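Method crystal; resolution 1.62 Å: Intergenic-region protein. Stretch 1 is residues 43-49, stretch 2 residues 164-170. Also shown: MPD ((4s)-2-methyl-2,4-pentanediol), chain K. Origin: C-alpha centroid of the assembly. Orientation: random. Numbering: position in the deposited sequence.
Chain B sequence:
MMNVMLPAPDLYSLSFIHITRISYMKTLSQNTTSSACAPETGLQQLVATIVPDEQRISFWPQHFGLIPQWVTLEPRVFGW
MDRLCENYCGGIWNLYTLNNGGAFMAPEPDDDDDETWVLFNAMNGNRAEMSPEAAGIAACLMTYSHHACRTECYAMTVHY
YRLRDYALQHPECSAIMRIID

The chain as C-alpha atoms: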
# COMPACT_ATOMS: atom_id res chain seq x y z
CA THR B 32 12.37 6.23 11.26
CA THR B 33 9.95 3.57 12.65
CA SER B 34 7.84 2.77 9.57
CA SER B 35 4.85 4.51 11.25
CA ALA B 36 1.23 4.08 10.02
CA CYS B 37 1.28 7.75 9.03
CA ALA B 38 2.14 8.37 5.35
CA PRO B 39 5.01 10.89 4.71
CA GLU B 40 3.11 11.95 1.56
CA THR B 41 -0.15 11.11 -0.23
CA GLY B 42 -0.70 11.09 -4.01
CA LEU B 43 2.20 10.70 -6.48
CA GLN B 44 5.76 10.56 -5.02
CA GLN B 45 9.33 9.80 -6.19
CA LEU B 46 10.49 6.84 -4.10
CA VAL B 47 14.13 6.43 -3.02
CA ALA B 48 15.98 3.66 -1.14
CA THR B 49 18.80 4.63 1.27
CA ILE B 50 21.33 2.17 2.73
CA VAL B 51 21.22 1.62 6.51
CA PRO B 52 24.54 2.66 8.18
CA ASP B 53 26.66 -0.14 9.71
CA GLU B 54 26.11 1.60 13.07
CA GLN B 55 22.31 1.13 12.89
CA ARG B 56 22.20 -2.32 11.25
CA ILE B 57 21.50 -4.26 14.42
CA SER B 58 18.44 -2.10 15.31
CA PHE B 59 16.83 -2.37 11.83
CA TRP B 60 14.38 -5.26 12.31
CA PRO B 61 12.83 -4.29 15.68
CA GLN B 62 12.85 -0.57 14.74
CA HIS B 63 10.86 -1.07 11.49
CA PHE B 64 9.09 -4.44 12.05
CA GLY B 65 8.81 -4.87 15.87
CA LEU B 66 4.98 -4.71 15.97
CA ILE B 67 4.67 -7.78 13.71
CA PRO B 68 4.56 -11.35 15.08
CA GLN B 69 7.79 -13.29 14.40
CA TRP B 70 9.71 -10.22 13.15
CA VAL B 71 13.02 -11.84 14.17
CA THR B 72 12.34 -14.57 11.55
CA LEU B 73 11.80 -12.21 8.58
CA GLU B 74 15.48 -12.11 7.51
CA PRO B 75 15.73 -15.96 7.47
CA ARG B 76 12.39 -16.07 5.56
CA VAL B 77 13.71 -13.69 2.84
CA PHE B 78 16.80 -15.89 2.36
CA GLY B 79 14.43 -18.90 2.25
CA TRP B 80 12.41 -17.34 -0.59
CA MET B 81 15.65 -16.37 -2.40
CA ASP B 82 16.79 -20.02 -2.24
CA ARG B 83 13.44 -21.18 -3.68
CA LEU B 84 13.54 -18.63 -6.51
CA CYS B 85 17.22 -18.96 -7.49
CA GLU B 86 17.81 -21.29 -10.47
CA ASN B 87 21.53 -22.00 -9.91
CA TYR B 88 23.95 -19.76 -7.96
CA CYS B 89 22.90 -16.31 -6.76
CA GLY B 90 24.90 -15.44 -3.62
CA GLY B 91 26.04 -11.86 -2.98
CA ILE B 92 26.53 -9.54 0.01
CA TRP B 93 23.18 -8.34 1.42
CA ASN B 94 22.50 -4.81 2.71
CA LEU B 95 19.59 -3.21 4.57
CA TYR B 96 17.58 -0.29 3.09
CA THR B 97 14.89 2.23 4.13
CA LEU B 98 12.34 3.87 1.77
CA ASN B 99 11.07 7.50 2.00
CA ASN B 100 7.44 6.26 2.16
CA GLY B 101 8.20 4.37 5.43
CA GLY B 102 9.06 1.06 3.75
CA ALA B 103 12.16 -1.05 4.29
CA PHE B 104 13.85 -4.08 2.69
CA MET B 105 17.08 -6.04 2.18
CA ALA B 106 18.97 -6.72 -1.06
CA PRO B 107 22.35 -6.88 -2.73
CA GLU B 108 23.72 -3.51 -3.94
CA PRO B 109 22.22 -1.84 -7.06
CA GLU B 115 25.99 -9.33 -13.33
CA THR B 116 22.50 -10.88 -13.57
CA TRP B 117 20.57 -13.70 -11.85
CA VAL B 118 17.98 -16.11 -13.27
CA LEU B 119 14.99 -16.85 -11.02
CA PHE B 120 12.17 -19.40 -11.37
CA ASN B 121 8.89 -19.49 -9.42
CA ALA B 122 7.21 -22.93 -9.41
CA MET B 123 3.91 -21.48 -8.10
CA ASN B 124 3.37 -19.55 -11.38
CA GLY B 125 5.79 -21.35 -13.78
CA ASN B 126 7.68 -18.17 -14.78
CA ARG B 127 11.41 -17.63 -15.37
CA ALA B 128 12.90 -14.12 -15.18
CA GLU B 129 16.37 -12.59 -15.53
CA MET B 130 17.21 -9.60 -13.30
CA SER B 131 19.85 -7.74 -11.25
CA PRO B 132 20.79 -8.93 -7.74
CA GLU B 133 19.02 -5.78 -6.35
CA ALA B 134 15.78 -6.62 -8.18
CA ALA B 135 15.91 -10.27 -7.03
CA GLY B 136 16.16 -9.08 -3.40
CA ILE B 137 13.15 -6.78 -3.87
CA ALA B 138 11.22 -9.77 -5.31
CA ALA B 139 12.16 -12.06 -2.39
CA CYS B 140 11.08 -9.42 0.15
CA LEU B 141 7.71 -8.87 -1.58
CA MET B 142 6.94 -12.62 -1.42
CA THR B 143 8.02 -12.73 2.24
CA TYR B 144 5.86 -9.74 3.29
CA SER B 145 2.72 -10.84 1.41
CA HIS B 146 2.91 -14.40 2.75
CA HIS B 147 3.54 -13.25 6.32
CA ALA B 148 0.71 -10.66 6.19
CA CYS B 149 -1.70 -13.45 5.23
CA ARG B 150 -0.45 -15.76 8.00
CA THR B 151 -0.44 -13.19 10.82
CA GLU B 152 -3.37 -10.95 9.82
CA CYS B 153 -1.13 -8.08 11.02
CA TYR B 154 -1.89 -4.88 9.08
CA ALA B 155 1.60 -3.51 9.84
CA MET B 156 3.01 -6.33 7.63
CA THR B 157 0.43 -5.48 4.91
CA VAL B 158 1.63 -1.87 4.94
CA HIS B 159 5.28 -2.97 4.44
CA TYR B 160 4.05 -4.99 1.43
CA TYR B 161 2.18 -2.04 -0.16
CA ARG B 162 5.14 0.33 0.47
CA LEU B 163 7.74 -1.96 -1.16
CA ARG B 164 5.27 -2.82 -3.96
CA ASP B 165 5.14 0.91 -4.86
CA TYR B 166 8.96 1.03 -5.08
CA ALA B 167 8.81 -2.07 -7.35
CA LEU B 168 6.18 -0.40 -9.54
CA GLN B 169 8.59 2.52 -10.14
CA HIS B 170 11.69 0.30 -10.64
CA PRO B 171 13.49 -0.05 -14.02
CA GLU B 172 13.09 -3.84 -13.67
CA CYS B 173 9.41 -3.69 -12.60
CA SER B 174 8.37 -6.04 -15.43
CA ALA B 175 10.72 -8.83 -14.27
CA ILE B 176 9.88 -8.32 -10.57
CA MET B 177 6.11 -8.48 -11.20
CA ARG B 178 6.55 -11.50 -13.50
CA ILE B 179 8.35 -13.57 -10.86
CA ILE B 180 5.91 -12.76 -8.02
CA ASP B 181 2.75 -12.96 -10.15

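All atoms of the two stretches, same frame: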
# COMPACT_ATOMS: atom_id res chain seq x y z
N LEU B 43 1.03 11.15 -5.72
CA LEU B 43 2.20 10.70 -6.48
C LEU B 43 3.51 11.16 -5.82
O LEU B 43 3.62 12.32 -5.43
CB LEU B 43 2.13 11.24 -7.92
CG LEU B 43 0.92 10.82 -8.77
CD1 LEU B 43 0.88 11.58 -10.09
CD2 LEU B 43 0.91 9.31 -9.01
N GLN B 44 4.49 10.27 -5.72
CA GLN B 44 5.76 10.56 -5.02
C GLN B 44 6.95 9.77 -5.59
O GLN B 44 6.84 8.56 -5.79
CB GLN B 44 5.62 10.23 -3.53
CG GLN B 44 6.95 10.22 -2.75
CD GLN B 44 6.82 9.74 -1.31
OE1 GLN B 44 5.96 8.92 -0.99
NE2 GLN B 44 7.71 10.23 -0.45
N GLN B 45 8.08 10.46 -5.78
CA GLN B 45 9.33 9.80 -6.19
C GLN B 45 9.90 9.03 -5.02
O GLN B 45 10.26 9.63 -4.00
CB GLN B 45 10.37 10.81 -6.69
CG GLN B 45 11.76 10.19 -6.97
CD GLN B 45 11.73 9.11 -8.04
OE1 GLN B 45 12.16 7.98 -7.82
NE2 GLN B 45 11.19 9.45 -9.19
N LEU B 46 10.02 7.72 -5.18
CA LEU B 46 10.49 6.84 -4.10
C LEU B 46 12.00 6.58 -4.23
O LEU B 46 12.53 6.41 -5.34
CB LEU B 46 9.67 5.55 -4.07
CG LEU B 46 8.16 5.76 -3.86
CD1 LEU B 46 7.40 4.45 -4.00
CD2 LEU B 46 7.84 6.41 -2.50
N VAL B 47 12.67 6.56 -3.08
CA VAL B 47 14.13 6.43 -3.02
C VAL B 47 14.51 5.50 -1.87
O VAL B 47 13.97 5.63 -0.77
CB VAL B 47 14.81 7.80 -2.83
CG1 VAL B 47 16.31 7.64 -2.60
CG2 VAL B 47 14.53 8.71 -4.02
N ALA B 48 15.41 4.56 -2.15
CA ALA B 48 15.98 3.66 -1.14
C ALA B 48 17.32 4.19 -0.64
O ALA B 48 18.16 4.65 -1.44
CB ALA B 48 16.16 2.27 -1.73
N THR B 49 17.54 4.14 0.67
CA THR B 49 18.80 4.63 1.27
C THR B 49 19.39 3.52 2.15
O THR B 49 18.67 2.91 2.95
CB THR B 49 18.56 5.90 2.11
OG1 THR B 49 18.07 6.95 1.27
CG2 THR B 49 19.86 6.35 2.78
N ARG B 164 5.94 -2.65 -2.67
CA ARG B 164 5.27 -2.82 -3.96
C ARG B 164 5.31 -1.53 -4.78
O ARG B 164 5.58 -1.57 -5.97
CB ARG B 164 3.83 -3.33 -3.78
CG ARG B 164 2.98 -3.46 -5.06
CD ARG B 164 1.60 -4.04 -4.67
NE ARG B 164 0.60 -4.08 -5.74
CZ ARG B 164 -0.43 -3.24 -5.87
NH1 ARG B 164 -0.62 -2.22 -5.04
NH2 ARG B 164 -1.29 -3.42 -6.87
N ASP B 165 5.07 -0.38 -4.15
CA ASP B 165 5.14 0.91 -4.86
C ASP B 165 6.54 1.20 -5.41
O ASP B 165 6.68 1.67 -6.54
CB ASP B 165 4.71 2.07 -3.96
CG ASP B 165 3.21 2.26 -3.89
OD1 ASP B 165 2.45 1.47 -4.50
OD2 ASP B 165 2.79 3.23 -3.21
N TYR B 166 7.57 0.91 -4.62
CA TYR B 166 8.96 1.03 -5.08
C TYR B 166 9.23 0.11 -6.29
O TYR B 166 9.90 0.53 -7.26
CB TYR B 166 9.93 0.72 -3.93
CG TYR B 166 11.39 0.92 -4.26
CD1 TYR B 166 11.89 2.18 -4.57
CD2 TYR B 166 12.29 -0.14 -4.24
CE1 TYR B 166 13.23 2.38 -4.86
CE2 TYR B 166 13.62 0.05 -4.53
CZ TYR B 166 14.09 1.31 -4.84
OH TYR B 166 15.43 1.51 -5.13
N ALA B 167 8.70 -1.12 -6.24
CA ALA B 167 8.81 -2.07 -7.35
C ALA B 167 8.11 -1.56 -8.61
O ALA B 167 8.62 -1.72 -9.72
CB ALA B 167 8.25 -3.43 -6.96
N LEU B 168 6.95 -0.93 -8.42
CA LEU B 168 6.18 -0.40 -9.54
C LEU B 168 6.89 0.75 -10.25
O LEU B 168 6.62 1.01 -11.42
CB LEU B 168 4.77 0.03 -9.09
CG LEU B 168 3.81 -1.13 -8.78
CD1 LEU B 168 2.53 -0.65 -8.08
CD2 LEU B 168 3.46 -1.90 -10.05
N GLN B 169 7.81 1.43 -9.56
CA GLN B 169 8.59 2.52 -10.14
C GLN B 169 9.97 2.07 -10.65
O GLN B 169 10.70 2.87 -11.25
CB GLN B 169 8.79 3.65 -9.12
CG GLN B 169 7.49 4.36 -8.69
CD GLN B 169 7.72 5.56 -7.79
OE1 GLN B 169 8.85 5.92 -7.46
NE2 GLN B 169 6.62 6.20 -7.40
N HIS B 170 10.32 0.81 -10.40
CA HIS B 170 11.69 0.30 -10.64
C HIS B 170 11.93 0.02 -12.12
O HIS B 170 11.02 -0.41 -12.82
CB HIS B 170 11.88 -1.00 -9.83
CG HIS B 170 13.32 -1.39 -9.63
ND1 HIS B 170 14.02 -2.13 -10.56
CD2 HIS B 170 14.17 -1.18 -8.60
CE1 HIS B 170 15.25 -2.33 -10.11
NE2 HIS B 170 15.37 -1.75 -8.93
C1 MPD K . 1.48 5.03 -7.88
C2 MPD K . 2.96 4.70 -7.99
O2 MPD K . 3.91 5.67 -8.39
CM MPD K . 3.42 3.26 -7.86
C3 MPD K . 3.13 4.98 -6.46
C4 MPD K . 3.71 6.34 -5.96
O4 MPD K . 3.45 7.49 -6.78
C5 MPD K . 3.30 6.62 -4.51
O HOH W 1 11.38 4.81 -7.41
O HOH W 2 16.39 4.45 -4.86

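A single side-chain amide can stand in for a backbone neighbour, and Q169 of this intergenic-region protein does so with both of its polar atoms. Its NE2 donates to Q44 O at 2.9 Å, with an almost straight N-H...O angle of 178°, while its OE1 accepts from L46 N at 3.1 Å and 157°. The carbonyl of one residue and the amide of the next but one are thus read by one carboxamide, much as an adjacent strand would read an extended chain. The pairing is possible because residues 44 to 46 are extended and Q169 directs its CB toward them with a chi1 of m and a chi2 of t, carrying the amide out to the backbone.

The second proton of the amide is also used: Q169 NE2 donates to MPD O2 at 2.9 Å, and Q44 N donates to MPD O4 at 3.2 Å. This diol, probably from the crystallisation liquor, therefore bridges the same two residues. Water 1 makes a comparable link, lying within hydrogen-bonding distance of both, 2.9 Å from L46 O and 2.8 Å from Q169 OE1.

Beside this polar clamp lies an apolar patch. L46 is buried and points toward the helix, its CD1 reaching 3.6 Å from D165 CB and 3.6 Å from Y166 N, so the leucine packs on the helix backbone as well as on side chains. L46 CB meets the edge of the Y166 ring, 4.1 Å from Y166 CD1. Farther along, A48 CB sits 3.9 Å from Y166 CZ, and water 2 joins the pair, accepting from A48 N at 2.9 Å and hydrogen-bonding Y166 OH at 3.1 Å. V47, between these two inward residues, points away, the alternation expected of extended chain.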